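Local coordinates for beta-lactamase-like protein (Novosphingobium pentaromativorans US6-1, PDB 6AUF) that probably hydrolyses beta-lactam antibiotics as a B3-like metallo-beta-lactamase with two zinc ions in its active site, at residues H48-T53 against A265-A270; A62-T67 against W192-C197; I246-H251 against S255-R260. All coordinates share one frame; numbering follows the deposited sequence.

In the fold
From the N terminus, 48-53 turns between the first two strands of the seven-strand sheet and is met only much later by 265-270, the loop before the last helix, 272-292; interaction 1 thus closes the longest loop, and the other two contacts lie within it. Interaction 2 joins strand 64-66 to strand 190-197 across the two facing sheets. Later, interaction 3 closes a short return from strand 246-248 to helix 257-261 beside the zinc site; interactions 2 and 3 follow one another without crossing. All three touch: Thr-53 OG1 meets Trp-194 NE1, the backbones of Ala-62 and Pro-250 pair, and Ala-265 N approaches Asp-259 O.

Interaction 1: H48-T53 against A265-A270; sequences HIYGNT and APLVNA
Ile-49 meets Leu-267 through its backbone: the carbonyl O of Ile-49 lies 3.4 Å from Leu-267 CD2, a van der Waals touch between a main-chain oxygen and a methyl group. The side chain of Ile-49 passes the loop at a wider spacing, its CG2 being 4.8 Å from Leu-267 CD1, and packs instead on Leu-261 and on Ile-64. Next in the chain, Tyr-50 CD1 stands 4.2 Å from Leu-267 CD2, which comes at the ring obliquely. One branch of the leucine therefore serves both neighbours, and it gets there because CG extends anti to the backbone N of Leu-267 (chi1 178°), carrying the branched end out from the loop toward the strand. The phenol end of Tyr-50 goes another way, its OH being hydrogen-bonded to Thr-202 O. Ile-49 N and Tyr-50 N both reach Thr-53 O, at 2.9 Å and 3.2 Å, from the same face of its plane, and so form a classic beta bulge.

Beyond Tyr-50 the chain reverses in a type II' turn. Gly-51 takes a positive phi of 44° here, which suits a residue without a side chain. Asn-52 turns its OD1 back to accept from Thr-53 OG1 at 3.0 Å, the hydroxyl standing somewhat tilted from the carbonyl plane. Thr-53 N closes the turn on Tyr-50 O at 2.8 Å.

Backbone bonds of Ala-265 to Asp-259 and of Asn-269 to Asp-245 hold the loop from its own side. The polar groups of the turn bond within it and to Thr-67, Trp-194 and Thr-202, none to the loop 265-270. Leu-267, packed also by Arg-260 and Leu-261, thus fits the strand by shape, through van der Waals touches without directed bonds across the contact.

Interaction 2: A62-T67 against W192-C197; sequences ASILVT and WTWQAC
Strand 64-66 and strand 190-197 belong to different sheets, and their backbones stay well apart, the CA atoms of Val-66 and Ala-196 being 9.3 Å from each other. Side chains of Val-66 and Ile-64 fill the gap from one side and the indole of Trp-194 from the other. Val-66 CG2 sits above the indole plane, off centre toward the rim, 3.5 Å from Trp-194 CZ2, while Val-66 CG1 reaches the pyrrole end and lies 4.2 Å from Trp-194 NE1. Ile-64 approaches obliquely with its CG2 branch, which is 4.0 Å from both Trp-194 CZ2 and CH2, at the far end of the benzene ring. The indole reaches both residues because CG of Trp-194 lies between the backbone N and the carbonyl carbon (chi1 66°), raising the ring from its own strand. Its one polar atom is not lost in this apolar layer: NE1 bonds to Thr-53 OG1, which, with the packing, limits rotation of the ring. Leu-177, Ile-206 and Ile-75 also pack on the tryptophan. This is the hydrophobic seam between the two central beta sheets of the alpha-beta/beta-alpha sandwich that defines the metallo-beta-lactamase fold.

Interaction 3: I246-H251 against S255-R260; sequences ILVTPH and SNLFDR. With ZN (zinc ion), chain B.
The guanidinium of Arg-260 is met obliquely by Ile-246 CG2, which comes to within 4.2 Å of Arg-260 NH1; its approach to Leu-247 O is too close in the model to be trusted. Arg-260 NE donates to Ser-255 O at 3.0 Å (N-H...O angle 152°), nearly in line with the C=O bond. The other flat group, the imidazole of His-251, binds zinc through NE2 at 2.0 Å; His-112 and Trp-40 meet this ring, the former with planes at about 80°. In the metallo-beta-lactamase fold a histidine in the loop after a C-terminal strand supplies a ligand of the second zinc site: here strand 246-248 leads to His-251, which joins Asp-111 and His-112 on this ion, and the chain doubles back into helix 257-261. A short chain of hydrogen bonds ties the return together. Ser-255 OG donates to Thr-249 OG1 at 2.6 Å, and Thr-249 OG1 in turn donates a hydrogen bond to His-251 O at 2.5 Å, from above the carbonyl plane. Thr-249 thus links the serine to the backbone of the zinc ligand; its rotation (chi1 53°) brings OG1 within bonding distance of both partners. Leu-247 CD2 rests 3.4 Å from Ser-255 CB. Val-248 and Leu-257 meet at an angle, CG1 of the first 3.8 Å from CD2 of the second.

Interaction 1: H48-T53 against A265-A270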
# COMPACT_ATOMS: atom_id res chain seq x y z
N HIS A 48 -4.51 4.23 -15.74
CA HIS A 48 -3.28 3.58 -16.18
C HIS A 48 -2.12 4.26 -15.47
O HIS A 48 -1.96 5.48 -15.54
CB HIS A 48 -3.16 3.71 -17.69
CG HIS A 48 -1.88 3.17 -18.25
ND1 HIS A 48 -1.55 1.84 -18.20
CD2 HIS A 48 -0.86 3.79 -18.89
CE1 HIS A 48 -0.37 1.66 -18.77
NE2 HIS A 48 0.06 2.83 -19.21
N ILE A 49 -1.30 3.47 -14.76
CA ILE A 49 -0.16 4.08 -14.09
C ILE A 49 1.03 4.06 -15.04
O ILE A 49 1.57 5.11 -15.39
CB ILE A 49 0.16 3.38 -12.76
CG1 ILE A 49 -0.97 3.62 -11.77
CG2 ILE A 49 1.50 3.87 -12.21
CD1 ILE A 49 -0.75 2.92 -10.45
N TYR A 50 1.44 2.87 -15.46
CA TYR A 50 2.59 2.74 -16.34
C TYR A 50 2.73 1.29 -16.75
O TYR A 50 2.52 0.39 -15.93
CB TYR A 50 3.88 3.23 -15.66
CG TYR A 50 5.01 3.54 -16.62
CD1 TYR A 50 5.02 4.72 -17.35
CD2 TYR A 50 6.07 2.65 -16.80
CE1 TYR A 50 6.05 5.01 -18.23
CE2 TYR A 50 7.10 2.93 -17.67
CZ TYR A 50 7.09 4.11 -18.39
OH TYR A 50 8.10 4.42 -19.26
N GLY A 51 3.05 1.06 -18.02
CA GLY A 51 3.16 -0.29 -18.55
C GLY A 51 2.03 -1.18 -18.10
O GLY A 51 0.85 -0.88 -18.34
N ASN A 52 2.37 -2.27 -17.42
CA ASN A 52 1.42 -3.30 -16.99
C ASN A 52 0.76 -2.97 -15.65
O ASN A 52 0.16 -3.87 -15.04
CB ASN A 52 2.13 -4.65 -16.89
CG ASN A 52 3.24 -4.67 -15.83
OD1 ASN A 52 3.47 -3.68 -15.11
ND2 ASN A 52 3.93 -5.81 -15.71
N THR A 53 0.85 -1.72 -15.19
CA THR A 53 0.41 -1.35 -13.85
C THR A 53 -0.73 -0.35 -13.91
O THR A 53 -0.65 0.65 -14.64
CB THR A 53 1.58 -0.78 -13.04
OG1 THR A 53 2.62 -1.75 -13.02
CG2 THR A 53 1.14 -0.44 -11.63
N ALA A 265 1.23 16.76 -12.72
CA ALA A 265 2.54 16.72 -12.09
C ALA A 265 3.36 15.58 -12.66
O ALA A 265 2.83 14.65 -13.27
CB ALA A 265 2.41 16.57 -10.56
N PRO A 266 4.69 15.62 -12.47
CA PRO A 266 5.57 14.62 -13.08
C PRO A 266 5.33 13.24 -12.48
O PRO A 266 5.42 13.05 -11.27
CB PRO A 266 6.98 15.14 -12.75
CG PRO A 266 6.78 16.61 -12.54
CD PRO A 266 5.45 16.72 -11.85
N LEU A 267 5.03 12.27 -13.35
CA LEU A 267 4.84 10.90 -12.90
C LEU A 267 6.16 10.25 -12.49
O LEU A 267 6.19 9.43 -11.57
CB LEU A 267 4.17 10.07 -13.99
CG LEU A 267 3.95 8.59 -13.68
CD1 LEU A 267 2.92 8.43 -12.57
CD2 LEU A 267 3.53 7.82 -14.92
N VAL A 268 7.26 10.62 -13.15
CA VAL A 268 8.57 10.02 -12.92
C VAL A 268 9.42 10.99 -12.12
O VAL A 268 9.66 12.12 -12.54
CB VAL A 268 9.27 9.65 -14.24
CG1 VAL A 268 10.71 9.23 -13.97
CG2 VAL A 268 8.52 8.53 -14.94
N ASN A 269 9.91 10.52 -10.96
CA ASN A 269 10.77 11.35 -10.11
C ASN A 269 11.54 10.39 -9.19
O ASN A 269 11.10 10.10 -8.07
CB ASN A 269 9.97 12.37 -9.33
CG ASN A 269 10.76 12.97 -8.19
OD1 ASN A 269 12.00 13.03 -8.23
ND2 ASN A 269 10.06 13.42 -7.16
N ALA A 270 12.70 9.94 -9.67
CA ALA A 270 13.51 8.93 -8.99
C ALA A 270 13.94 9.32 -7.59
O ALA A 270 14.51 8.48 -6.87
CB ALA A 270 14.76 8.64 -9.82

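Interaction 2: A62-T67 against W192-C197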
# COMPACT_ATOMS: atom_id res chain seq x y z
N ALA A 62 -5.81 3.36 -2.43
CA ALA A 62 -5.29 2.77 -3.65
C ALA A 62 -5.54 1.27 -3.68
O ALA A 62 -5.74 0.61 -2.65
CB ALA A 62 -3.80 3.04 -3.81
N SER A 63 -5.52 0.73 -4.89
CA SER A 63 -5.52 -0.70 -5.14
C SER A 63 -4.82 -0.88 -6.47
O SER A 63 -5.23 -0.25 -7.46
CB SER A 63 -6.94 -1.27 -5.17
OG SER A 63 -6.91 -2.69 -5.17
N ILE A 64 -3.75 -1.67 -6.51
CA ILE A 64 -2.84 -1.73 -7.65
C ILE A 64 -2.99 -3.06 -8.37
O ILE A 64 -2.94 -4.12 -7.74
CB ILE A 64 -1.39 -1.51 -7.22
CG1 ILE A 64 -1.28 -0.24 -6.37
CG2 ILE A 64 -0.49 -1.49 -8.45
CD1 ILE A 64 -1.80 1.01 -7.05
N LEU A 65 -3.17 -3.00 -9.69
CA LEU A 65 -3.28 -4.18 -10.53
C LEU A 65 -2.07 -4.23 -11.45
O LEU A 65 -1.72 -3.23 -12.09
CB LEU A 65 -4.58 -4.18 -11.35
CG LEU A 65 -4.69 -5.31 -12.37
CD1 LEU A 65 -4.58 -6.65 -11.67
CD2 LEU A 65 -5.97 -5.23 -13.16
N VAL A 66 -1.44 -5.40 -11.53
CA VAL A 66 -0.22 -5.58 -12.29
C VAL A 66 -0.44 -6.78 -13.20
O VAL A 66 -0.66 -7.90 -12.71
CB VAL A 66 1.00 -5.78 -11.37
CG1 VAL A 66 2.20 -6.20 -12.16
CG2 VAL A 66 1.31 -4.49 -10.64
N THR A 67 -0.41 -6.54 -14.50
CA THR A 67 -0.97 -7.48 -15.47
C THR A 67 0.12 -8.20 -16.27
O THR A 67 1.17 -7.64 -16.59
CB THR A 67 -1.92 -6.75 -16.42
OG1 THR A 67 -1.35 -5.50 -16.78
CG2 THR A 67 -3.27 -6.51 -15.75
N TRP A 192 6.54 -2.52 -1.92
CA TRP A 192 6.69 -3.38 -3.08
C TRP A 192 7.35 -2.63 -4.23
O TRP A 192 7.20 -1.41 -4.38
CB TRP A 192 5.34 -3.92 -3.51
CG TRP A 192 4.73 -4.86 -2.51
CD1 TRP A 192 3.91 -4.53 -1.47
CD2 TRP A 192 4.87 -6.28 -2.46
NE1 TRP A 192 3.53 -5.65 -0.78
CE2 TRP A 192 4.11 -6.75 -1.37
CE3 TRP A 192 5.58 -7.21 -3.23
CZ2 TRP A 192 4.02 -8.10 -1.03
CZ3 TRP A 192 5.50 -8.57 -2.89
CH2 TRP A 192 4.73 -8.99 -1.80
N THR A 193 8.04 -3.38 -5.09
CA THR A 193 8.91 -2.80 -6.11
C THR A 193 8.93 -3.72 -7.33
O THR A 193 9.05 -4.95 -7.18
CB THR A 193 10.32 -2.58 -5.51
OG1 THR A 193 10.65 -1.19 -5.53
CG2 THR A 193 11.42 -3.42 -6.19
N TRP A 194 8.79 -3.15 -8.52
CA TRP A 194 8.83 -3.95 -9.75
C TRP A 194 9.06 -3.04 -10.94
O TRP A 194 8.92 -1.82 -10.85
CB TRP A 194 7.55 -4.78 -9.96
CG TRP A 194 6.31 -3.96 -10.20
CD1 TRP A 194 5.74 -3.64 -11.42
CD2 TRP A 194 5.46 -3.36 -9.22
NE1 TRP A 194 4.60 -2.89 -11.25
CE2 TRP A 194 4.40 -2.70 -9.91
CE3 TRP A 194 5.50 -3.32 -7.82
CZ2 TRP A 194 3.40 -2.00 -9.24
CZ3 TRP A 194 4.49 -2.63 -7.16
CH2 TRP A 194 3.46 -1.98 -7.86
N GLN A 195 9.44 -3.64 -12.06
CA GLN A 195 9.74 -2.90 -13.28
C GLN A 195 8.53 -2.84 -14.22
O GLN A 195 7.76 -3.81 -14.34
CB GLN A 195 10.92 -3.52 -14.02
CG GLN A 195 11.25 -2.78 -15.31
CD GLN A 195 12.48 -3.33 -15.99
OE1 GLN A 195 13.56 -2.75 -15.89
NE2 GLN A 195 12.34 -4.45 -16.68
N ALA A 196 8.35 -1.69 -14.87
CA ALA A 196 7.29 -1.46 -15.83
C ALA A 196 7.86 -0.75 -17.05
O ALA A 196 8.70 0.14 -16.93
CB ALA A 196 6.15 -0.64 -15.23
N CYS A 197 7.40 -1.15 -18.23
CA CYS A 197 7.89 -0.57 -19.47
C CYS A 197 6.72 -0.14 -20.33
O CYS A 197 5.69 -0.82 -20.39
CB CYS A 197 8.78 -1.57 -20.21
SG CYS A 197 10.03 -2.31 -19.12

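Interaction 3: I246-H251 against S255-R260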
# COMPACT_ATOMS: atom_id res chain seq x y z
N ILE A 246 8.89 5.72 -10.04
CA ILE A 246 7.51 6.17 -9.92
C ILE A 246 7.00 5.77 -8.55
O ILE A 246 6.78 4.58 -8.29
CB ILE A 246 6.62 5.59 -11.03
CG1 ILE A 246 7.06 6.14 -12.39
CG2 ILE A 246 5.17 5.90 -10.75
CD1 ILE A 246 6.45 5.40 -13.54
N LEU A 247 6.78 6.75 -7.69
CA LEU A 247 6.25 6.49 -6.36
C LEU A 247 4.74 6.34 -6.40
O LEU A 247 4.03 7.11 -7.04
CB LEU A 247 6.63 7.62 -5.41
CG LEU A 247 6.02 7.49 -4.02
CD1 LEU A 247 6.61 6.24 -3.35
CD2 LEU A 247 6.29 8.73 -3.20
N VAL A 248 4.23 5.33 -5.69
CA VAL A 248 2.79 5.15 -5.51
C VAL A 248 2.55 4.77 -4.05
O VAL A 248 3.31 3.98 -3.48
CB VAL A 248 2.22 4.08 -6.48
CG1 VAL A 248 0.69 4.10 -6.46
CG2 VAL A 248 2.73 4.31 -7.89
N THR A 249 1.50 5.34 -3.45
CA THR A 249 1.22 5.18 -2.03
C THR A 249 -0.19 4.68 -1.79
O THR A 249 -1.13 5.08 -2.47
CB THR A 249 1.40 6.50 -1.28
OG1 THR A 249 0.63 7.53 -1.92
CG2 THR A 249 2.89 6.89 -1.20
N PRO A 250 -0.37 3.83 -0.78
CA PRO A 250 -1.72 3.33 -0.45
C PRO A 250 -2.76 4.42 -0.28
O PRO A 250 -3.94 4.18 -0.55
CB PRO A 250 -1.47 2.55 0.84
CG PRO A 250 -0.09 2.02 0.66
CD PRO A 250 0.68 3.14 0.00
N HIS A 251 -2.37 5.59 0.20
CA HIS A 251 -3.24 6.76 0.13
C HIS A 251 -2.71 7.61 -1.00
O HIS A 251 -1.58 8.13 -0.90
CB HIS A 251 -3.24 7.55 1.43
CG HIS A 251 -3.94 6.87 2.56
ND1 HIS A 251 -5.24 7.16 2.90
CD2 HIS A 251 -3.52 5.92 3.43
CE1 HIS A 251 -5.60 6.41 3.93
NE2 HIS A 251 -4.57 5.65 4.27
N SER A 255 1.44 10.62 -2.06
CA SER A 255 2.44 10.81 -3.12
C SER A 255 1.93 11.67 -4.28
O SER A 255 2.50 11.62 -5.37
CB SER A 255 2.95 9.46 -3.64
OG SER A 255 1.91 8.55 -3.98
N ASN A 256 0.88 12.46 -4.07
CA ASN A 256 0.41 13.39 -5.11
C ASN A 256 -0.01 12.64 -6.38
O ASN A 256 0.21 13.09 -7.51
CB ASN A 256 1.49 14.42 -5.42
CG ASN A 256 1.00 15.55 -6.31
OD1 ASN A 256 -0.18 15.94 -6.26
ND2 ASN A 256 1.91 16.08 -7.12
N LEU A 257 -0.63 11.48 -6.18
CA LEU A 257 -0.68 10.48 -7.24
C LEU A 257 -1.66 10.87 -8.34
O LEU A 257 -1.38 10.63 -9.52
CB LEU A 257 -1.05 9.12 -6.65
CG LEU A 257 -1.16 8.03 -7.71
CD1 LEU A 257 0.20 7.67 -8.31
CD2 LEU A 257 -1.90 6.83 -7.17
N PHE A 258 -2.80 11.46 -7.99
CA PHE A 258 -3.82 11.76 -9.00
C PHE A 258 -3.37 12.87 -9.95
O PHE A 258 -3.57 12.75 -11.16
CB PHE A 258 -5.15 12.09 -8.32
CG PHE A 258 -5.80 10.90 -7.68
CD1 PHE A 258 -5.32 9.61 -7.95
CD2 PHE A 258 -6.86 11.03 -6.81
CE1 PHE A 258 -5.91 8.49 -7.38
CE2 PHE A 258 -7.46 9.91 -6.22
CZ PHE A 258 -6.99 8.64 -6.52
N ASP A 259 -2.75 13.93 -9.43
CA ASP A 259 -2.20 14.96 -10.31
C ASP A 259 -1.14 14.39 -11.24
O ASP A 259 -1.11 14.73 -12.43
CB ASP A 259 -1.60 16.10 -9.48
CG ASP A 259 -2.65 17.04 -8.93
OD1 ASP A 259 -3.85 16.79 -9.15
OD2 ASP A 259 -2.26 18.04 -8.27
N ARG A 260 -0.25 13.55 -10.71
CA ARG A 260 0.81 12.96 -11.53
C ARG A 260 0.23 12.04 -12.60
O ARG A 260 0.73 12.00 -13.73
CB ARG A 260 1.81 12.22 -10.62
CG ARG A 260 2.55 13.12 -9.63
CD ARG A 260 3.83 12.48 -9.02
NE ARG A 260 3.52 11.33 -8.17
CZ ARG A 260 4.00 10.11 -8.34
NH1 ARG A 260 4.86 9.83 -9.31
NH2 ARG A 260 3.62 9.15 -7.51
ZN ZN B . -4.37 4.07 5.48